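Local coordinates for putative GH105 family protein (PDB 3QWT), which is of unknown function but, as a putative GH105 family member with an alpha/alpha toroid fold, is probably a hydrolase of unsaturated uronyl oligosaccharides, at residues 20-23 / 24-27; 320-323 / 324-328. One frame throughout, in Å; residues are numbered along the deposited sequence.

Contact 1: residues 20-23 / 24-27; sequences FIAR and DELK
Residues Ile21 to Leu26 form the capped N-terminus of helix 23-37, where the N-terminal loop turns into the helix. Ala22 is the N-cap. N of Ala22 donates to OE1 of Glu25 at 3.3 Å, using the anti lone pair of that oxygen. This is the N3-to-N-cap half of a capping box; the other half is absent, as alanine has no side-chain acceptor. The Glu25 side chain reaches back because its CG lies anti to the backbone N (chi1 -161°) and the chain beyond is extended. In the first turn, Leu26 N binds Ala22 O and Lys27 N binds Arg23 O.

Ile21, just before the cap, and Leu26, four residues after it, touch, CD1 of Ile21 being 4.0 Å from CG of Leu26. Their side chains cross at about a right angle, as a hydrophobic staple between N' and N4. Arg23 and Asp24 run side by side. NE of Arg23 meets OD1 of Asp24 at 3.2 Å in a salt bridge, from above the carboxylate plane.

Arg23 NH1 also binds Phe100 O of the second subunit. Ile21 O is held by the hydroxyl of Tyr380. Leu26 packs on Leu373 and Tyr376, setting the start of helix 23-37 against helix 363-377.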
loop_
_atom_site.group_PDB
_atom_site.type_symbol
_atom_site.label_atom_id
_atom_site.label_comp_id
_atom_site.label_asym_id
_atom_site.label_seq_id
_atom_site.Cartn_x
_atom_site.Cartn_y
_atom_site.Cartn_z
ATOM N N PHE A 20 36.883 -34.826 6.218
ATOM C CA PHE A 20 38.240 -35.230 5.926
ATOM C C PHE A 20 39.216 -34.283 6.613
ATOM O O PHE A 20 40.341 -34.660 6.919
ATOM C CB PHE A 20 38.481 -35.302 4.416
ATOM C CG PHE A 20 38.648 -33.968 3.751
ATOM C CD1 PHE A 20 39.907 -33.464 3.503
ATOM C CD2 PHE A 20 37.555 -33.243 3.341
ATOM C CE1 PHE A 20 40.065 -32.260 2.878
ATOM C CE2 PHE A 20 37.715 -32.037 2.709
ATOM C CZ PHE A 20 38.967 -31.545 2.477
ATOM N N ILE A 21 38.769 -33.059 6.879
ATOM C CA ILE A 21 39.621 -32.078 7.546
ATOM C C ILE A 21 38.834 -31.399 8.658
ATOM O O ILE A 21 37.659 -31.086 8.481
ATOM C CB ILE A 21 40.160 -31.049 6.527
ATOM C CG1 ILE A 21 41.130 -30.077 7.191
ATOM C CG2 ILE A 21 39.007 -30.325 5.801
ATOM C CD1 ILE A 21 41.542 -28.939 6.287
ATOM N N ALA A 22 39.448 -31.188 9.816
ATOM C CA ALA A 22 38.683 -30.667 10.949
ATOM C C ALA A 22 38.449 -29.168 10.860
ATOM O O ALA A 22 39.266 -28.437 10.302
ATOM C CB ALA A 22 39.319 -31.028 12.260
ATOM N N ARG A 23 37.323 -28.722 11.417
ATOM C CA ARG A 23 36.962 -27.319 11.361
ATOM C C ARG A 23 38.138 -26.388 11.642
ATOM O O ARG A 23 38.430 -25.486 10.856
ATOM C CB ARG A 23 35.827 -26.978 12.334
ATOM C CG ARG A 23 35.336 -25.522 12.157
ATOM C CD ARG A 23 34.357 -25.079 13.212
ATOM N NE ARG A 23 34.965 -25.110 14.534
ATOM C CZ ARG A 23 34.327 -24.799 15.655
ATOM N NH1 ARG A 23 33.056 -24.418 15.616
ATOM N NH2 ARG A 23 34.964 -24.865 16.813
ATOM N N ASP A 24 38.793 -26.582 12.774
ATOM C CA ASP A 24 39.810 -25.625 13.190
ATOM C C ASP A 24 41.084 -25.724 12.364
ATOM O O ASP A 24 41.855 -24.774 12.268
ATOM C CB ASP A 24 40.045 -25.712 14.696
ATOM C CG ASP A 24 38.811 -25.267 15.484
ATOM O OD1 ASP A 24 38.061 -24.408 14.969
ATOM O OD2 ASP A 24 38.568 -25.774 16.598
ATOM N N GLU A 25 41.260 -26.863 11.717
ATOM C CA GLU A 25 42.330 -27.034 10.754
ATOM C C GLU A 25 42.036 -26.128 9.564
ATOM O O GLU A 25 42.909 -25.413 9.072
ATOM C CB GLU A 25 42.376 -28.496 10.310
ATOM C CG GLU A 25 43.677 -28.940 9.678
ATOM C CD GLU A 25 43.766 -30.457 9.562
ATOM O OE1 GLU A 25 42.710 -31.133 9.542
ATOM O OE2 GLU A 25 44.894 -30.977 9.510
ATOM N N LEU A 26 40.791 -26.163 9.105
ATOM C CA LEU A 26 40.354 -25.277 8.033
ATOM C C LEU A 26 40.654 -23.812 8.359
ATOM O O LEU A 26 41.261 -23.090 7.563
ATOM C CB LEU A 26 38.865 -25.458 7.788
ATOM C CG LEU A 26 38.533 -26.292 6.568
ATOM C CD1 LEU A 26 37.101 -26.787 6.663
ATOM C CD2 LEU A 26 38.754 -25.459 5.320
ATOM N N LYS A 27 40.228 -23.372 9.534
ATOM C CA LYS A 27 40.480 -21.992 9.928
ATOM C C LYS A 27 41.981 -21.666 9.915
ATOM O O LYS A 27 42.396 -20.609 9.421
ATOM C CB LYS A 27 39.872 -21.703 11.297
ATOM C CG LYS A 27 38.374 -21.753 11.332
ATOM C CD LYS A 27 37.891 -21.154 12.634
ATOM C CE LYS A 27 36.383 -21.055 12.696
ATOM N NZ LYS A 27 35.947 -20.609 14.048
#

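Contact 2: residues 320-323 / 324-328; sequences VAEK and AIRGI
The carboxylate of Glu322 lies at the edge of the Arg326 guanidinium, near the guanidinium plane. Both donors at that edge, NE and NH2, converge on one oxygen, OE2 of Glu322. The two planes are turned 68° apart, so this is not the flat, two-oxygen pairing of the groups. NE of Arg326 makes the main bond to OE2 of Glu322, short at 2.6 Å and fairly straight at 161°. It arrives on the anti side of the carboxylate, somewhat out of its plane. NH2 of Arg326 adds a weak bond to the same OE2 of Glu322 at 3.0 Å.

The pair is an i to i+4 salt bridge along one turn of helix 318-330. Glu322 leaves the helix with CG anti to its backbone N and then turns about its CB-CG bond (chi2 72°). That turn carries OE2 along the helix to the arginine. Arg326 stays extended from CG to NE, and its CG and CD pass by the backbone O and OE2 of Glu322.

The backbone beneath is regular alpha helix. Ala324 N binds Val320 O, Ile325 N binds Ala321 O and Gly327 N binds Lys323 O. Arg326 N binds Glu322 O at 3.1 Å, so the two residues are joined by backbone as well as side chains. Ile325 packs on Ala301 of helix 294-309 and on Cys372 of helix 363-377.

OE1 of Glu322 is hydrogen-bonded to the hydroxyl of Tyr376, so both carboxylate oxygens are held, which should restrain the rotation of the group. With the arginine at one oxygen and the tyrosine hydroxyl at the other, the carboxylate is probably stabilised in its charged form.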
loop_
_atom_site.group_PDB
_atom_site.type_symbol
_atom_site.label_atom_id
_atom_site.label_comp_id
_atom_site.label_asym_id
_atom_site.label_seq_id
_atom_site.Cartn_x
_atom_site.Cartn_y
_atom_site.Cartn_z
ATOM N N VAL A 320 31.128 -33.056 -6.577
ATOM C CA VAL A 320 32.030 -32.246 -7.383
ATOM C C VAL A 320 32.764 -31.209 -6.528
ATOM O O VAL A 320 34.001 -31.094 -6.567
ATOM C CB VAL A 320 31.277 -31.516 -8.472
ATOM C CG1 VAL A 320 32.176 -30.454 -9.085
ATOM C CG2 VAL A 320 30.798 -32.513 -9.513
ATOM N N ALA A 321 31.987 -30.459 -5.755
ATOM C CA ALA A 321 32.539 -29.463 -4.841
ATOM C C ALA A 321 33.537 -30.107 -3.879
ATOM O O ALA A 321 34.667 -29.637 -3.735
ATOM C CB ALA A 321 31.428 -28.781 -4.078
ATOM N N GLU A 322 33.104 -31.187 -3.232
ATOM C CA GLU A 322 33.922 -31.921 -2.265
ATOM C C GLU A 322 35.268 -32.363 -2.830
ATOM O O GLU A 322 36.297 -32.240 -2.159
ATOM C CB GLU A 322 33.154 -33.136 -1.742
ATOM C CG GLU A 322 33.967 -34.059 -0.858
ATOM C CD GLU A 322 34.253 -33.468 0.509
ATOM O OE1 GLU A 322 33.550 -32.501 0.893
ATOM O OE2 GLU A 322 35.179 -33.977 1.193
ATOM N N LYS A 323 35.266 -32.883 -4.053
ATOM C CA LYS A 323 36.520 -33.240 -4.708
ATOM C C LYS A 323 37.386 -31.998 -4.900
ATOM O O LYS A 323 38.557 -31.993 -4.533
ATOM C CB LYS A 323 36.276 -33.926 -6.047
ATOM C CG LYS A 323 35.436 -35.172 -5.928
ATOM C CD LYS A 323 35.386 -35.944 -7.232
ATOM C CE LYS A 323 34.485 -37.167 -7.086
ATOM N NZ LYS A 323 34.314 -37.891 -8.375
ATOM N N ALA A 324 36.810 -30.941 -5.472
ATOM C CA ALA A 324 37.578 -29.724 -5.706
ATOM C C ALA A 324 38.179 -29.184 -4.413
ATOM O O ALA A 324 39.304 -28.704 -4.403
ATOM C CB ALA A 324 36.721 -28.655 -6.391
ATOM N N ILE A 325 37.423 -29.248 -3.327
ATOM C CA ILE A 325 37.894 -28.727 -2.048
ATOM C C ILE A 325 39.086 -29.536 -1.522
ATOM O O ILE A 325 40.051 -28.979 -0.999
ATOM C CB ILE A 325 36.768 -28.681 -0.991
ATOM C CG1 ILE A 325 35.771 -27.541 -1.291
ATOM C CG2 ILE A 325 37.355 -28.501 0.390
ATOM C CD1 ILE A 325 36.374 -26.131 -1.209
ATOM N N ARG A 326 39.017 -30.855 -1.665
ATOM C CA ARG A 326 40.131 -31.711 -1.279
ATOM C C ARG A 326 41.355 -31.356 -2.118
ATOM O O ARG A 326 42.449 -31.157 -1.589
ATOM C CB ARG A 326 39.759 -33.193 -1.434
ATOM C CG ARG A 326 38.916 -33.730 -0.284
ATOM C CD ARG A 326 38.213 -35.028 -0.639
ATOM N NE ARG A 326 37.212 -35.364 0.368
ATOM C CZ ARG A 326 37.225 -36.470 1.105
ATOM N NH1 ARG A 326 38.178 -37.379 0.936
ATOM N NH2 ARG A 326 36.272 -36.677 2.003
ATOM N N GLY A 327 41.149 -31.250 -3.427
ATOM C CA GLY A 327 42.181 -30.791 -4.337
ATOM C C GLY A 327 42.794 -29.452 -3.947
ATOM O O GLY A 327 44.020 -29.296 -3.987
ATOM N N ILE A 328 41.954 -28.486 -3.568
ATOM C CA ILE A 328 42.444 -27.152 -3.202
ATOM C C ILE A 328 43.349 -27.214 -1.981
ATOM O O ILE A 328 44.388 -26.551 -1.925
ATOM C CB ILE A 328 41.300 -26.143 -2.913
ATOM C CG1 ILE A 328 40.529 -25.793 -4.191
ATOM C CG2 ILE A 328 41.862 -24.859 -2.297
ATOM C CD1 ILE A 328 41.390 -25.094 -5.223
#

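From the N terminus, the chain first reaches contact 1, where the leading loop enters helix 23-37. Contact 2 follows almost three hundred residues later, within helix 318-330. The two are in series and neither encloses the other. Each is local, joining residues at most five apart, so neither closes a long loop. Their centres lie 14 Å apart, and Phe20 joins them directly. CD2 of Phe20 is 3.3 Å from OE2 of Glu322. CZ of Phe20 packs on CG of Arg326. Helix 363-377 is common to both, since Tyr376 touches Phe20, Leu26, Glu322 and Ile325. The N-terminal segment is thus tied to two helices late in the chain.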